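Local structure of hydrolase, isochorismatase family (Pseudomonas putida KT2440, 4H17) at residues H123-C129 and G148-V154; N51-L55 and T193-I197. The protein is a putative hydrolase of the isochorismatase family, whose own substrate is not established and whose fold is Rossmann-like. Residues are numbered along the deposited sequence.

Contact 1: H123-C129 and G148-V154; sequences HLDLIVC and GYRCTLV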
loop_
_atom_site.group_PDB
_atom_site.type_symbol
_atom_site.label_atom_id
_atom_site.label_comp_id
_atom_site.label_asym_id
_atom_site.label_seq_id
_atom_site.Cartn_x
_atom_site.Cartn_y
_atom_site.Cartn_z
ATOM N N HIS A 123 14.899 6.301 16.952
ATOM C CA HIS A 123 13.579 6.994 16.925
ATOM C C HIS A 123 12.476 6.171 16.320
ATOM O O HIS A 123 12.587 5.692 15.192
ATOM C CB HIS A 123 13.689 8.333 16.187
ATOM C CG HIS A 123 14.746 9.209 16.749
ATOM N ND1 HIS A 123 14.656 9.754 18.010
ATOM C CD2 HIS A 123 15.923 9.626 16.235
ATOM C CE1 HIS A 123 15.743 10.460 18.257
ATOM N NE2 HIS A 123 16.531 10.395 17.196
ATOM N N LEU A 124 11.388 6.019 17.072
ATOM C CA LEU A 124 10.186 5.382 16.552
ATOM C C LEU A 124 9.415 6.289 15.596
ATOM O O LEU A 124 8.717 5.766 14.739
ATOM C CB LEU A 124 9.276 4.928 17.699
ATOM C CG LEU A 124 9.778 3.694 18.463
ATOM C CD1 LEU A 124 8.830 3.374 19.620
ATOM C CD2 LEU A 124 9.918 2.473 17.558
ATOM N N ASP A 125 9.587 7.615 15.716
ATOM C CA ASP A 125 8.938 8.596 14.837
ATOM C C ASP A 125 9.730 8.924 13.563
ATOM O O ASP A 125 10.853 9.426 13.578
ATOM C CB ASP A 125 8.637 9.928 15.547
ATOM C CG ASP A 125 7.501 9.839 16.573
ATOM O OD1 ASP A 125 6.349 9.600 16.169
ATOM O OD2 ASP A 125 7.694 10.153 17.753
ATOM N N LEU A 126 9.068 8.660 12.449
ATOM C CA LEU A 126 9.606 8.880 11.118
ATOM C C LEU A 126 8.775 9.909 10.391
ATOM O O LEU A 126 7.563 9.821 10.341
ATOM C CB LEU A 126 9.605 7.589 10.297
ATOM C CG LEU A 126 10.169 6.310 10.928
ATOM C CD1 LEU A 126 9.998 5.142 9.970
ATOM C CD2 LEU A 126 11.604 6.483 11.402
ATOM N N ILE A 127 9.458 10.896 9.824
ATOM C CA ILE A 127 8.854 11.856 8.924
ATOM C C ILE A 127 9.271 11.408 7.518
ATOM O O ILE A 127 10.480 11.263 7.238
ATOM C CB ILE A 127 9.286 13.305 9.223
ATOM C CG1 ILE A 127 8.803 13.699 10.629
ATOM C CG2 ILE A 127 8.737 14.250 8.164
ATOM C CD1 ILE A 127 9.479 14.909 11.210
ATOM N N VAL A 128 8.265 11.162 6.682
ATOM C CA VAL A 128 8.432 10.613 5.358
ATOM C C VAL A 128 7.936 11.511 4.243
ATOM O O VAL A 128 6.838 12.067 4.316
ATOM C CB VAL A 128 7.712 9.254 5.260
ATOM C CG1 VAL A 128 7.918 8.609 3.910
ATOM C CG2 VAL A 128 8.129 8.281 6.345
ATOM N N CYS A 129 8.760 11.663 3.209
ATOM C CA CYS A 129 8.346 12.415 2.054
ATOM C C CYS A 129 8.940 11.737 0.818
ATOM O O CYS A 129 9.737 10.809 0.966
ATOM C CB CYS A 129 8.805 13.869 2.185
ATOM S SG CYS A 129 10.596 14.088 2.274
ATOM N N GLY A 148 6.793 -1.383 13.751
ATOM C CA GLY A 148 6.375 -0.625 14.925
ATOM C C GLY A 148 6.731 0.846 14.893
ATOM O O GLY A 148 6.575 1.530 15.895
ATOM N N TYR A 149 7.144 1.379 13.745
ATOM C CA TYR A 149 7.344 2.792 13.627
ATOM C C TYR A 149 6.074 3.602 13.514
ATOM O O TYR A 149 5.041 3.116 13.047
ATOM C CB TYR A 149 8.244 3.124 12.423
ATOM C CG TYR A 149 9.611 2.516 12.627
ATOM C CD1 TYR A 149 10.555 3.122 13.421
ATOM C CD2 TYR A 149 9.948 1.321 12.007
ATOM C CE1 TYR A 149 11.809 2.559 13.649
ATOM C CE2 TYR A 149 11.190 0.753 12.212
ATOM C CZ TYR A 149 12.111 1.349 13.034
ATOM O OH TYR A 149 13.344 0.749 13.218
ATOM N N ARG A 150 6.158 4.840 13.987
ATOM C CA ARG A 150 5.098 5.807 13.873
ATOM C C ARG A 150 5.479 6.743 12.749
ATOM O O ARG A 150 6.468 7.464 12.858
ATOM C CB ARG A 150 4.992 6.611 15.149
ATOM C CG ARG A 150 4.405 5.860 16.323
ATOM C CD ARG A 150 4.179 6.829 17.493
ATOM N NE ARG A 150 5.421 7.370 18.052
ATOM C CZ ARG A 150 6.162 6.769 18.987
ATOM N NH1 ARG A 150 5.792 5.600 19.502
ATOM N NH2 ARG A 150 7.269 7.352 19.430
ATOM N N CYS A 151 4.691 6.756 11.686
ATOM C CA CYS A 151 5.024 7.525 10.478
ATOM C C CYS A 151 4.179 8.779 10.421
ATOM O O CYS A 151 2.985 8.741 10.680
ATOM C CB CYS A 151 4.769 6.690 9.238
ATOM S SG CYS A 151 6.007 5.397 9.009
ATOM N N THR A 152 4.823 9.877 10.022
ATOM C CA THR A 152 4.137 11.109 9.680
ATOM C C THR A 152 4.521 11.405 8.231
ATOM O O THR A 152 5.709 11.623 7.929
ATOM C CB THR A 152 4.537 12.277 10.582
ATOM O OG1 THR A 152 4.120 11.977 11.922
ATOM C CG2 THR A 152 3.885 13.542 10.108
ATOM N N LEU A 153 3.527 11.362 7.356
ATOM C CA LEU A 153 3.755 11.493 5.923
ATOM C C LEU A 153 3.452 12.903 5.514
ATOM O O LEU A 153 2.364 13.416 5.784
ATOM C CB LEU A 153 2.839 10.512 5.185
ATOM C CG LEU A 153 2.832 10.506 3.669
ATOM C CD1 LEU A 153 4.178 10.310 3.025
ATOM C CD2 LEU A 153 1.870 9.429 3.213
ATOM N N VAL A 154 4.378 13.539 4.816
ATOM C CA VAL A 154 4.239 14.975 4.538
ATOM C C VAL A 154 3.574 15.125 3.180
ATOM O O VAL A 154 4.205 14.941 2.142
ATOM C CB VAL A 154 5.577 15.712 4.559
ATOM C CG1 VAL A 154 5.374 17.209 4.414
ATOM C CG2 VAL A 154 6.322 15.372 5.827
HETATM O O HOH W 1 5.303 9.982 13.354
#

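Contact 2: N51-L55 and T193-I197; sequences NIARL and TASLI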
loop_
_atom_site.group_PDB
_atom_site.type_symbol
_atom_site.label_atom_id
_atom_site.label_comp_id
_atom_site.label_asym_id
_atom_site.label_seq_id
_atom_site.Cartn_x
_atom_site.Cartn_y
_atom_site.Cartn_z
ATOM N N ASN A 51 9.087 21.929 -0.828
ATOM C CA ASN A 51 8.791 21.464 0.539
ATOM C C ASN A 51 9.795 20.454 1.084
ATOM O O ASN A 51 10.156 20.530 2.246
ATOM C CB ASN A 51 7.354 20.998 0.685
ATOM C CG ASN A 51 6.381 22.150 0.789
ATOM O OD1 ASN A 51 6.671 23.190 1.404
ATOM N ND2 ASN A 51 5.197 21.980 0.223
ATOM N N ILE A 52 10.319 19.578 0.222
ATOM C CA ILE A 52 11.385 18.674 0.651
ATOM C C ILE A 52 12.602 19.537 1.071
ATOM O O ILE A 52 13.255 19.303 2.081
ATOM C CB ILE A 52 11.718 17.612 -0.430
ATOM C CG1 ILE A 52 10.531 16.683 -0.628
ATOM C CG2 ILE A 52 12.945 16.844 0.020
ATOM C CD1 ILE A 52 10.648 15.718 -1.773
ATOM N N ALA A 53 12.887 20.592 0.303
ATOM C CA ALA A 53 13.998 21.432 0.600
ATOM C C ALA A 53 13.799 22.115 1.949
ATOM O O ALA A 53 14.713 22.216 2.720
ATOM C CB ALA A 53 14.237 22.448 -0.506
ATOM N N ARG A 54 12.553 22.527 2.233
ATOM C CA ARG A 54 12.234 23.124 3.535
ATOM C C ARG A 54 12.445 22.127 4.665
ATOM O O ARG A 54 12.991 22.499 5.713
ATOM C CB ARG A 54 10.813 23.678 3.579
ATOM C CG ARG A 54 10.613 24.836 2.636
ATOM C CD ARG A 54 9.197 25.386 2.662
ATOM N NE ARG A 54 9.115 26.529 1.751
ATOM C CZ ARG A 54 8.438 26.578 0.600
ATOM N NH1 ARG A 54 7.705 25.556 0.166
ATOM N NH2 ARG A 54 8.449 27.687 -0.124
ATOM N N LEU A 55 12.027 20.877 4.467
ATOM C CA LEU A 55 12.194 19.870 5.497
ATOM C C LEU A 55 13.661 19.598 5.701
ATOM O O LEU A 55 14.118 19.504 6.838
ATOM C CB LEU A 55 11.491 18.567 5.121
ATOM C CG LEU A 55 9.950 18.585 5.106
ATOM C CD1 LEU A 55 9.424 17.357 4.389
ATOM C CD2 LEU A 55 9.396 18.706 6.524
ATOM N N THR A 193 3.869 20.337 5.355
ATOM C CA THR A 193 5.228 20.714 5.677
ATOM C C THR A 193 5.253 21.817 6.746
ATOM O O THR A 193 6.067 21.771 7.669
ATOM C CB THR A 193 5.940 21.196 4.388
ATOM O OG1 THR A 193 6.044 20.120 3.443
ATOM C CG2 THR A 193 7.326 21.766 4.618
ATOM N N ALA A 194 4.379 22.798 6.573
ATOM C CA ALA A 194 4.352 23.994 7.437
ATOM C C ALA A 194 4.108 23.640 8.900
ATOM O O ALA A 194 4.574 24.333 9.796
ATOM C CB ALA A 194 3.295 24.969 6.941
ATOM N N SER A 195 3.423 22.529 9.157
ATOM C CA SER A 195 3.162 22.101 10.526
ATOM C C SER A 195 4.386 21.469 11.231
ATOM O O SER A 195 4.321 21.205 12.411
ATOM C CB SER A 195 2.031 21.077 10.550
ATOM O OG SER A 195 2.487 19.792 10.122
ATOM N N LEU A 196 5.476 21.233 10.506
ATOM C CA LEU A 196 6.635 20.482 11.030
ATOM C C LEU A 196 7.882 21.343 11.196
ATOM O O LEU A 196 8.793 20.974 11.933
ATOM C CB LEU A 196 6.948 19.263 10.112
ATOM C CG LEU A 196 5.864 18.186 10.108
ATOM C CD1 LEU A 196 6.016 17.229 8.926
ATOM C CD2 LEU A 196 5.856 17.381 11.399
ATOM N N ILE A 197 7.920 22.481 10.508
ATOM C CA ILE A 197 9.139 23.295 10.395
ATOM C C ILE A 197 9.078 24.613 11.162
ATOM O O ILE A 197 8.053 24.975 11.746
ATOM C CB ILE A 197 9.445 23.644 8.929
ATOM C CG1 ILE A 197 8.253 24.362 8.282
ATOM C CG2 ILE A 197 9.827 22.382 8.162
ATOM C CD1 ILE A 197 8.600 25.105 7.007
ATOM O OXT ILE A 197 10.072 25.355 11.151
#

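Contact 1: H123-C129 and G148-V154
Strands 125-129 and 150-154 run parallel in step, CA atoms of paired residues 4.8 Å apart from Asp-125/Arg-150 to Val-128/Leu-153. Five backbone hydrogen bonds join them, from Arg-150 N to Leu-124 O (2.8 Å) up to Val-154 N to Val-128 O (2.9 Å). On the face of Leu-126 and Val-128, Leu-126 CD1 fills the hollow between Tyr-149 CB (3.6 Å) and Cys-151 SG (4.1 Å); a small cysteine fits there because Val-141 and Ala-144 of helix 133-146 press on it. Farther along, Leu-153 CD1 tucks under Val-128, 4.2 Å from its CG1. The other face is polar at its start: Arg-150 NE meets Asp-125 OD1 at 3.1 Å in a salt bridge, its guanidinium lying over Leu-124 CB, while a water joins Asp-125 OD1, more weakly Arg-150 O, and Thr-152 OG1, the last also bonded to Ala-19 N. Beyond it the face turns greasy, Ile-127 CG2 abutting Val-154 CG2 at 3.5 Å. Gly-148, with positive phi, is the C-prime residue of the Schellman motif ending helix 133-146, from which the chain enters the second strand. They are neighbouring inner strands of the parallel sheet, joined as a Rossmann-like beta-alpha-beta crossover through helix 133-146.

Contact 2: N51-L55 and T193-I197
Thr-193 lays its methyl against helix 45-61, CG2 standing 4.1 Å from Arg-54 CB and 4.2 Å from Leu-55 CG, while its OG1 sits 3.2 Å from Asn-51 CB. A threonine suits this place because it has two ends: the methyl packs on the helix, and the hydroxyl hydrogen-bonds to Asp-156 OD1. Asn-51, one helical turn before Leu-55, is likewise buried but satisfied, its ND2 bonded to Asp-156 O and its OD1 taking a hydrogen bond from Arg-54 NH1 (2.9 Å). Arg-54 meets Ile-197 with its carbonyl O (4.0 Å to CG2) and CB (4.3 Å to CD1); its charged end leads away and makes a salt bridge with Glu-47. Leu-55 reaches across with CD2, 4.0 Å from Ile-197 CG2 and 4.4 Å from Leu-196 CB, so its branched apolar end fills the gap between helix and tail. No hydrogen bond crosses between the segments. Within 193-197 a 3-10 turn, with Leu-196 N bonded to Thr-193 O at 2.9 Å, curls the chain back so that Thr-193 and Ile-197 both face the helix. This is plain packing of a C-terminal tail, following 189-191, the outermost strand within this chain, against a helix flanking the sheet of a Rossmann-like fold.

Contact 1 is a buried pairing of two neighbouring inner strands, held by a regular backbone ladder; contact 2 is only partly buried and rests on side-chain packing, with no hydrogen bond across it. The buried areas, 700 and 269 Å², reflect that difference. The Asp-125/Arg-150 salt bridge and the outward end of Arg-54 carry charge, while buried polar groups are satisfied by Ala-19 in contact 1 and Asp-156 in contact 2. The two meet where segments 123-129 and 148-154 end: Val-154 CG1 lies 3.1 Å from Thr-193 OG1, and Cys-129 SG 3.9 Å from Ile-52 CG1. Helix 45-61 and the C-terminal tail pack on the sheet face bearing Ile-127.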